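Local coordinates for UPF0237 protein SP_0238 (Streptococcus pneumoniae, PDB 1ZPV) that is of unknown function but forms a homodimer with the ACT-domain fold, which in many relatives binds small regulatory ligands such as amino acids, at residues I8-K13 and V75-Q80; G17-V22 and F45-V50. All blocks are in the same frame, centred on the assembly; numbering follows the deposited sequence.

Interaction 1 of 2, residues I8-K13 and V75-Q80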
ATOM      1  N   ILE C   8      -2.801   4.606 -13.395  1.00 18.01           N
ATOM      2  CA  ILE C   8      -3.534   3.376 -13.604  1.00 19.30           C
ATOM      3  C   ILE C   8      -3.085   2.374 -12.555  1.00 20.05           C
ATOM      4  O   ILE C   8      -1.874   2.182 -12.308  1.00 19.89           O
ATOM      5  CB  ILE C   8      -3.278   2.785 -15.011  1.00 19.62           C
ATOM      6  CG1 ILE C   8      -3.731   3.761 -16.101  1.00 19.10           C
ATOM      7  CG2 ILE C   8      -3.896   1.340 -15.163  1.00 16.97           C
ATOM      8  CD1 ILE C   8      -3.503   3.231 -17.605  1.00 21.58           C
ATOM      9  N   THR C   9      -4.045   1.711 -11.949  1.00 21.04           N
ATOM     10  CA  THR C   9      -3.684   0.729 -10.947  1.00 22.21           C
ATOM     11  C   THR C   9      -4.378  -0.575 -11.290  1.00 21.63           C
ATOM     12  O   THR C   9      -5.528  -0.600 -11.781  1.00 22.09           O
ATOM     13  CB  THR C   9      -3.999   1.221  -9.512  1.00 23.66           C
ATOM     14  OG1 THR C   9      -5.366   1.539  -9.416  1.00 27.41           O
ATOM     15  CG2 THR C   9      -3.246   2.502  -9.206  1.00 25.19           C
ATOM     16  N   VAL C  10      -3.665  -1.663 -11.056  1.00 20.26           N
ATOM     17  CA  VAL C  10      -4.134  -2.982 -11.440  1.00 20.24           C
ATOM     18  C   VAL C  10      -3.948  -3.961 -10.282  1.00 20.57           C
ATOM     19  O   VAL C  10      -2.890  -3.963  -9.625  1.00 19.96           O
ATOM     20  CB  VAL C  10      -3.316  -3.524 -12.679  1.00 19.21           C
ATOM     21  CG1 VAL C  10      -3.779  -4.930 -13.040  1.00 19.32           C
ATOM     22  CG2 VAL C  10      -3.386  -2.545 -13.874  1.00 17.01           C
ATOM     23  N   VAL C  11      -4.983  -4.779 -10.035  1.00 19.74           N
ATOM     24  CA  VAL C  11      -4.980  -5.797  -8.992  1.00 19.61           C
ATOM     25  C   VAL C  11      -5.597  -7.055  -9.560  1.00 20.30           C
ATOM     26  O   VAL C  11      -6.696  -7.010 -10.169  1.00 19.76           O
ATOM     27  CB  VAL C  11      -5.846  -5.423  -7.742  1.00 21.12           C
ATOM     28  CG1 VAL C  11      -5.708  -6.546  -6.636  1.00 21.06           C
ATOM     29  CG2 VAL C  11      -5.463  -4.095  -7.197  1.00 20.22           C
ATOM     30  N   GLY C  12      -4.907  -8.169  -9.359  1.00 20.61           N
ATOM     31  CA  GLY C  12      -5.455  -9.472  -9.684  1.00 22.07           C
ATOM     32  C   GLY C  12      -4.760 -10.561  -8.896  1.00 23.54           C
ATOM     33  O   GLY C  12      -3.838 -10.284  -8.134  1.00 23.12           O
ATOM     34  N   LYS C  13      -5.163 -11.805  -9.124  1.00 24.79           N
ATOM     35  CA  LYS C  13      -4.615 -12.946  -8.376  1.00 28.20           C
ATOM     36  C   LYS C  13      -3.282 -13.446  -8.949  1.00 29.57           C
ATOM     37  O   LYS C  13      -2.410 -13.900  -8.205  1.00 30.90           O
ATOM     38  CB  LYS C  13      -5.604 -14.124  -8.389  1.00 28.11           C
ATOM     39  CG  LYS C  13      -6.803 -13.995  -7.489  1.00 31.57           C
ATOM     40  CD  LYS C  13      -6.479 -13.461  -6.094  1.00 36.14           C
ATOM     41  CE  LYS C  13      -5.791 -14.469  -5.188  1.00 39.34           C
ATOM     42  NZ  LYS C  13      -6.633 -15.655  -4.949  1.00 43.19           N
ATOM     43  N   VAL C  75      -8.681  -9.130 -13.876  1.00 20.45           N
ATOM     44  CA  VAL C  75      -8.028  -8.141 -13.018  1.00 20.40           C
ATOM     45  C   VAL C  75      -8.891  -6.881 -12.916  1.00 20.64           C
ATOM     46  O   VAL C  75      -9.725  -6.588 -13.794  1.00 21.04           O
ATOM     47  CB  VAL C  75      -6.576  -7.743 -13.505  1.00 20.76           C
ATOM     48  CG1 VAL C  75      -5.637  -8.953 -13.553  1.00 20.40           C
ATOM     49  CG2 VAL C  75      -6.587  -6.982 -14.857  1.00 19.50           C
ATOM     50  N   LYS C  76      -8.691  -6.136 -11.848  1.00 19.72           N
ATOM     51  CA  LYS C  76      -9.447  -4.918 -11.665  1.00 19.86           C
ATOM     52  C   LYS C  76      -8.542  -3.769 -12.057  1.00 19.82           C
ATOM     53  O   LYS C  76      -7.457  -3.628 -11.494  1.00 18.80           O
ATOM     54  CB  LYS C  76      -9.882  -4.818 -10.221  1.00 21.03           C
ATOM     55  CG  LYS C  76     -10.950  -3.753  -9.961  1.00 26.10           C
ATOM     56  CD  LYS C  76     -12.320  -4.174 -10.498  1.00 30.18           C
ATOM     57  CE  LYS C  76     -13.281  -3.001 -10.447  1.00 34.24           C
ATOM     58  NZ  LYS C  76     -13.073  -2.259  -9.167  1.00 37.64           N
ATOM     59  N   ILE C  77      -8.959  -2.964 -13.031  1.00 18.67           N
ATOM     60  CA  ILE C  77      -8.119  -1.834 -13.446  1.00 19.66           C
ATOM     61  C   ILE C  77      -8.795  -0.506 -13.102  1.00 20.32           C
ATOM     62  O   ILE C  77      -9.912  -0.272 -13.518  1.00 20.57           O
ATOM     63  CB  ILE C  77      -7.785  -1.867 -14.932  1.00 18.69           C
ATOM     64  CG1 ILE C  77      -7.093  -3.187 -15.278  1.00 17.87           C
ATOM     65  CG2 ILE C  77      -6.880  -0.617 -15.303  1.00 18.33           C
ATOM     66  CD1 ILE C  77      -6.843  -3.459 -16.784  1.00 16.53           C
ATOM     67  N   ASN C  78      -8.089   0.364 -12.389  1.00 20.88           N
ATOM     68  CA  ASN C  78      -8.640   1.664 -12.028  1.00 21.04           C
ATOM     69  C   ASN C  78      -7.816   2.727 -12.763  1.00 20.86           C
ATOM     70  O   ASN C  78      -6.586   2.562 -12.937  1.00 20.98           O
ATOM     71  CB  ASN C  78      -8.627   1.841 -10.494  1.00 22.18           C
ATOM     72  CG  ASN C  78      -9.792   1.082  -9.780  1.00 28.39           C
ATOM     73  OD1 ASN C  78     -10.793   1.692  -9.362  1.00 33.73           O
ATOM     74  ND2 ASN C  78      -9.661  -0.232  -9.641  1.00 30.57           N
ATOM     75  N   ILE C  79      -8.462   3.772 -13.257  1.00 18.59           N
ATOM     76  CA  ILE C  79      -7.695   4.916 -13.803  1.00 19.24           C
ATOM     77  C   ILE C  79      -8.171   6.218 -13.155  1.00 20.10           C
ATOM     78  O   ILE C  79      -9.387   6.423 -12.980  1.00 20.65           O
ATOM     79  CB  ILE C  79      -7.714   4.961 -15.369  1.00 19.06           C
ATOM     80  CG1 ILE C  79      -6.864   6.132 -15.918  1.00 18.62           C
ATOM     81  CG2 ILE C  79      -9.161   4.919 -15.928  1.00 20.96           C
ATOM     82  CD1 ILE C  79      -6.639   6.069 -17.446  1.00 20.53           C
ATOM     83  N   GLN C  80      -7.219   7.086 -12.795  1.00 19.83           N
ATOM     84  CA  GLN C  80      -7.519   8.333 -12.119  1.00 19.61           C
ATOM     85  C   GLN C  80      -6.794   9.450 -12.875  1.00 19.50           C
ATOM     86  O   GLN C  80      -5.575   9.376 -13.022  1.00 19.50           O
ATOM     87  CB  GLN C  80      -6.988   8.233 -10.679  1.00 20.18           C
ATOM     88  CG  GLN C  80      -7.071   9.496  -9.854  1.00 24.80           C
ATOM     89  CD  GLN C  80      -8.509   9.939  -9.632  1.00 30.70           C
ATOM     90  OE1 GLN C  80      -9.275   9.275  -8.930  1.00 31.88           O
ATOM     91  NE2 GLN C  80      -8.883  11.062 -10.251  1.00 30.71           N
TER
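Residues 8-12 and 75-80 are antiparallel neighbours in the four-stranded sheet of an ACT domain, a ferredoxin-like βαββαβ fold in which the first strand lies beside the last. Four backbone hydrogen bonds join them, two around the Thr9-Asn78 pair and two around Val11-Lys76. Asn78 N gives to Thr9 O at 2.8 Å, and Lys76 N to Val11 O, also at 2.8 Å, the latter nearly straight at 171° and arriving almost along the C=O axis. In the other three bonds the donor lies in the plane of the carbonyl it meets. CA-H...O contacts supplement this ladder, such as Ile8 CA to Asn78 O at 3.2 Å.

Apolar side chains fill the face carrying Ile8, Val10, Val75, Ile77 and Ile79, where branched residues suit both an extended backbone and a buried layer. Ile8 and Ile77 stand alongside each other with CG2 anti to the backbone N in each, bringing these methyls within 3.6 Å. Helices 18-28 and 59-72 cover this face; Phe66 packs on Ile8, Ile77 and Ile79.

The other face turns to the second subunit, whose Met48 packs on Val11 and whose Asn78 meets its counterpart. There Thr9 OG1, placed between its backbone N and carbonyl carbon (chi1 57°), rests 3.4 Å from Asn78 CB.

Interaction 2 of 2, residues G17-V22 and F45-V50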
ATOM      1  N   GLY C  17       0.753 -12.988 -17.855  1.00 22.12           N
ATOM      2  CA  GLY C  17       0.213 -12.215 -18.957  1.00 19.99           C
ATOM      3  C   GLY C  17      -0.213 -10.786 -18.655  1.00 18.92           C
ATOM      4  O   GLY C  17      -0.578 -10.056 -19.571  1.00 18.77           O
ATOM      5  N   ILE C  18      -0.180 -10.380 -17.391  1.00 17.44           N
ATOM      6  CA  ILE C  18      -0.778  -9.077 -17.022  1.00 17.36           C
ATOM      7  C   ILE C  18       0.014  -7.876 -17.534  1.00 16.65           C
ATOM      8  O   ILE C  18      -0.557  -6.970 -18.153  1.00 16.77           O
ATOM      9  CB  ILE C  18      -1.094  -8.957 -15.491  1.00 17.10           C
ATOM     10  CG1 ILE C  18      -2.070 -10.071 -15.042  1.00 17.52           C
ATOM     11  CG2 ILE C  18      -1.696  -7.567 -15.146  1.00 17.20           C
ATOM     12  CD1 ILE C  18      -3.308 -10.242 -16.022  1.00 19.55           C
ATOM     13  N   VAL C  19       1.318  -7.863 -17.278  1.00 16.35           N
ATOM     14  CA  VAL C  19       2.175  -6.783 -17.777  1.00 16.34           C
ATOM     15  C   VAL C  19       2.042  -6.593 -19.293  1.00 16.07           C
ATOM     16  O   VAL C  19       1.894  -5.467 -19.776  1.00 16.72           O
ATOM     17  CB  VAL C  19       3.641  -6.996 -17.433  1.00 16.74           C
ATOM     18  CG1 VAL C  19       4.470  -5.874 -18.085  1.00 14.82           C
ATOM     19  CG2 VAL C  19       3.805  -6.968 -15.878  1.00 15.23           C
ATOM     20  N   ALA C  20       2.087  -7.693 -20.039  1.00 15.27           N
ATOM     21  CA  ALA C  20       1.918  -7.604 -21.488  1.00 15.73           C
ATOM     22  C   ALA C  20       0.535  -7.079 -21.881  1.00 15.95           C
ATOM     23  O   ALA C  20       0.410  -6.252 -22.793  1.00 15.67           O
ATOM     24  CB  ALA C  20       2.184  -8.948 -22.140  1.00 15.77           C
ATOM     25  N   GLY C  21      -0.510  -7.575 -21.202  1.00 16.07           N
ATOM     26  CA  GLY C  21      -1.888  -7.202 -21.591  1.00 16.60           C
ATOM     27  C   GLY C  21      -2.095  -5.710 -21.335  1.00 15.86           C
ATOM     28  O   GLY C  21      -2.593  -4.981 -22.178  1.00 16.39           O
ATOM     29  N   VAL C  22      -1.699  -5.260 -20.152  1.00 16.34           N
ATOM     30  CA  VAL C  22      -1.984  -3.895 -19.728  1.00 15.79           C
ATOM     31  C   VAL C  22      -1.105  -2.901 -20.508  1.00 16.20           C
ATOM     32  O   VAL C  22      -1.616  -1.916 -21.029  1.00 14.70           O
ATOM     33  CB  VAL C  22      -1.866  -3.742 -18.178  1.00 16.30           C
ATOM     34  CG1 VAL C  22      -1.982  -2.265 -17.760  1.00 17.24           C
ATOM     35  CG2 VAL C  22      -2.981  -4.506 -17.487  1.00 13.26           C
ATOM     36  N   PHE C  45      -1.163  -9.944  -7.513  1.00 19.53           N
ATOM     37  CA  PHE C  45      -0.215  -9.284  -8.375  1.00 20.07           C
ATOM     38  C   PHE C  45      -0.744  -7.888  -8.597  1.00 19.56           C
ATOM     39  O   PHE C  45      -1.930  -7.713  -8.872  1.00 20.32           O
ATOM     40  CB  PHE C  45      -0.077 -10.001  -9.731  1.00 20.83           C
ATOM     41  CG  PHE C  45       0.846  -9.281 -10.667  1.00 22.05           C
ATOM     42  CD1 PHE C  45       2.216  -9.207 -10.381  1.00 24.91           C
ATOM     43  CD2 PHE C  45       0.360  -8.629 -11.807  1.00 22.79           C
ATOM     44  CE1 PHE C  45       3.080  -8.520 -11.217  1.00 24.45           C
ATOM     45  CE2 PHE C  45       1.267  -7.914 -12.676  1.00 20.51           C
ATOM     46  CZ  PHE C  45       2.592  -7.864 -12.365  1.00 23.18           C
ATOM     47  N   THR C  46       0.117  -6.888  -8.450  1.00 19.17           N
ATOM     48  CA  THR C  46      -0.311  -5.517  -8.593  1.00 18.53           C
ATOM     49  C   THR C  46       0.639  -4.741  -9.513  1.00 19.76           C
ATOM     50  O   THR C  46       1.826  -5.047  -9.595  1.00 17.96           O
ATOM     51  CB  THR C  46      -0.366  -4.798  -7.249  1.00 19.86           C
ATOM     52  OG1 THR C  46       0.965  -4.501  -6.825  1.00 20.10           O
ATOM     53  CG2 THR C  46      -1.081  -5.668  -6.177  1.00 18.21           C
HETATM   54  N   MSE C  47       0.103  -3.789 -10.259  1.00 19.25           N
HETATM   55  CA  MSE C  47       1.023  -2.900 -10.984  1.00 21.77           C
HETATM   56  C   MSE C  47       0.429  -1.528 -10.959  1.00 21.45           C
HETATM   57  O   MSE C  47      -0.776  -1.366 -10.723  1.00 21.57           O
HETATM   58  CB  MSE C  47       1.326  -3.382 -12.418  1.00 22.91           C
HETATM   59  CG  MSE C  47       0.168  -3.605 -13.253  1.00 27.31           C
HETATM   60 SE   MSE C  47       0.600  -4.402 -14.991  0.90 35.29          SE
HETATM   61  CE  MSE C  47       1.151  -3.002 -15.810  1.00 26.25           C
HETATM   62  N   MSE C  48       1.275  -0.543 -11.168  1.00 22.44           N
HETATM   63  CA  MSE C  48       0.808   0.816 -11.277  1.00 24.56           C
HETATM   64  C   MSE C  48       1.583   1.487 -12.385  1.00 22.85           C
HETATM   65  O   MSE C  48       2.771   1.167 -12.602  1.00 22.37           O
HETATM   66  CB  MSE C  48       0.958   1.515  -9.937  1.00 26.55           C
HETATM   67  CG  MSE C  48      -0.049   0.995  -8.906  1.00 34.97           C
HETATM   68 SE   MSE C  48      -0.099   2.026  -7.282  0.70 51.46          SE
HETATM   69  CE  MSE C  48      -1.790   1.642  -6.643  1.00 47.72           C
ATOM     70  N   ALA C  49       0.904   2.368 -13.126  1.00 21.46           N
ATOM     71  CA  ALA C  49       1.527   3.057 -14.251  1.00 19.59           C
ATOM     72  C   ALA C  49       1.016   4.486 -14.313  1.00 19.45           C
ATOM     73  O   ALA C  49      -0.158   4.757 -14.042  1.00 18.57           O
ATOM     74  CB  ALA C  49       1.257   2.361 -15.583  1.00 19.15           C
ATOM     75  N   VAL C  50       1.913   5.379 -14.662  1.00 17.26           N
ATOM     76  CA  VAL C  50       1.554   6.766 -14.906  1.00 17.71           C
ATOM     77  C   VAL C  50       1.655   6.905 -16.399  1.00 17.99           C
ATOM     78  O   VAL C  50       2.696   6.589 -16.991  1.00 18.16           O
ATOM     79  CB  VAL C  50       2.488   7.775 -14.179  1.00 17.08           C
ATOM     80  CG1 VAL C  50       2.298   9.233 -14.735  1.00 15.88           C
ATOM     81  CG2 VAL C  50       2.227   7.768 -12.673  1.00 17.94           C
TER
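Phe45 opens the helix-on-sheet contact between strand 44-53 and the first turn of helix 18-28, in the layer between the sheet and the helices of the ACT domain's α+β sandwich. Its CG is anti to the backbone N (chi1 177°), which sends the ring from the strand to the start of the helix. There the Ile18 and Phe45 side chains run past one another antiparallel: Ile18 CG2 lies in the ring plane, at the edge, and Ile18 CB stands 3.8 Å from Phe45 CE2. The Val19 side chain runs roughly perpendicular to that of Phe45 and brings CG2 to the ring's edge, 3.8 Å from Phe45 CZ. A broad, flat hydrocarbon ring can thus serve two consecutive helix residues.

Thr46 points from the helix, and the next inward residue, Met47, makes the largest contribution. This is selenomethionine, with CG in the crowded position between backbone N and carbonyl carbon (chi1 55°) and a bend at chi3. Met47 SE comes 3.9 Å from Ile18 CG2 and 4.0 Å from Val19 CA, while Met47 CE meets Val22 CG1 end-on at 3.8 Å. A long, flexible, unbranched chain suits the 10.3 Å separation of the segment axes, and the compact branched side chain of Val22 packs against its terminal CE.

Strand 44-53 lies between strands 32-41 and 4-12: Met47 also touches Ile36 and Val10, while Ile18 and Val22 reach Val75 and Ile77 of strand 75-81.

How the interactions relate
Both interactions are mostly buried and share one sheet, in which strands 4-12 and 44-53 are neighbours; probable hydrogen bonds from Ile8 N to Ala49 O and from Phe45 N to Gly12 O tie them directly. Interaction 1 joins strands edge to edge, so polar backbone bonding leads and side chains reinforce it. Interaction 2 lays a helix on the sheet and has no hydrogen bond across its segments, relying on apolar contact alone. The two meet in the layer between sheet and helices, where Val10 touches Ile18, Val22 and Met47. On the other sheet face Thr9 packs against Met48, and both interactions reach the second subunit.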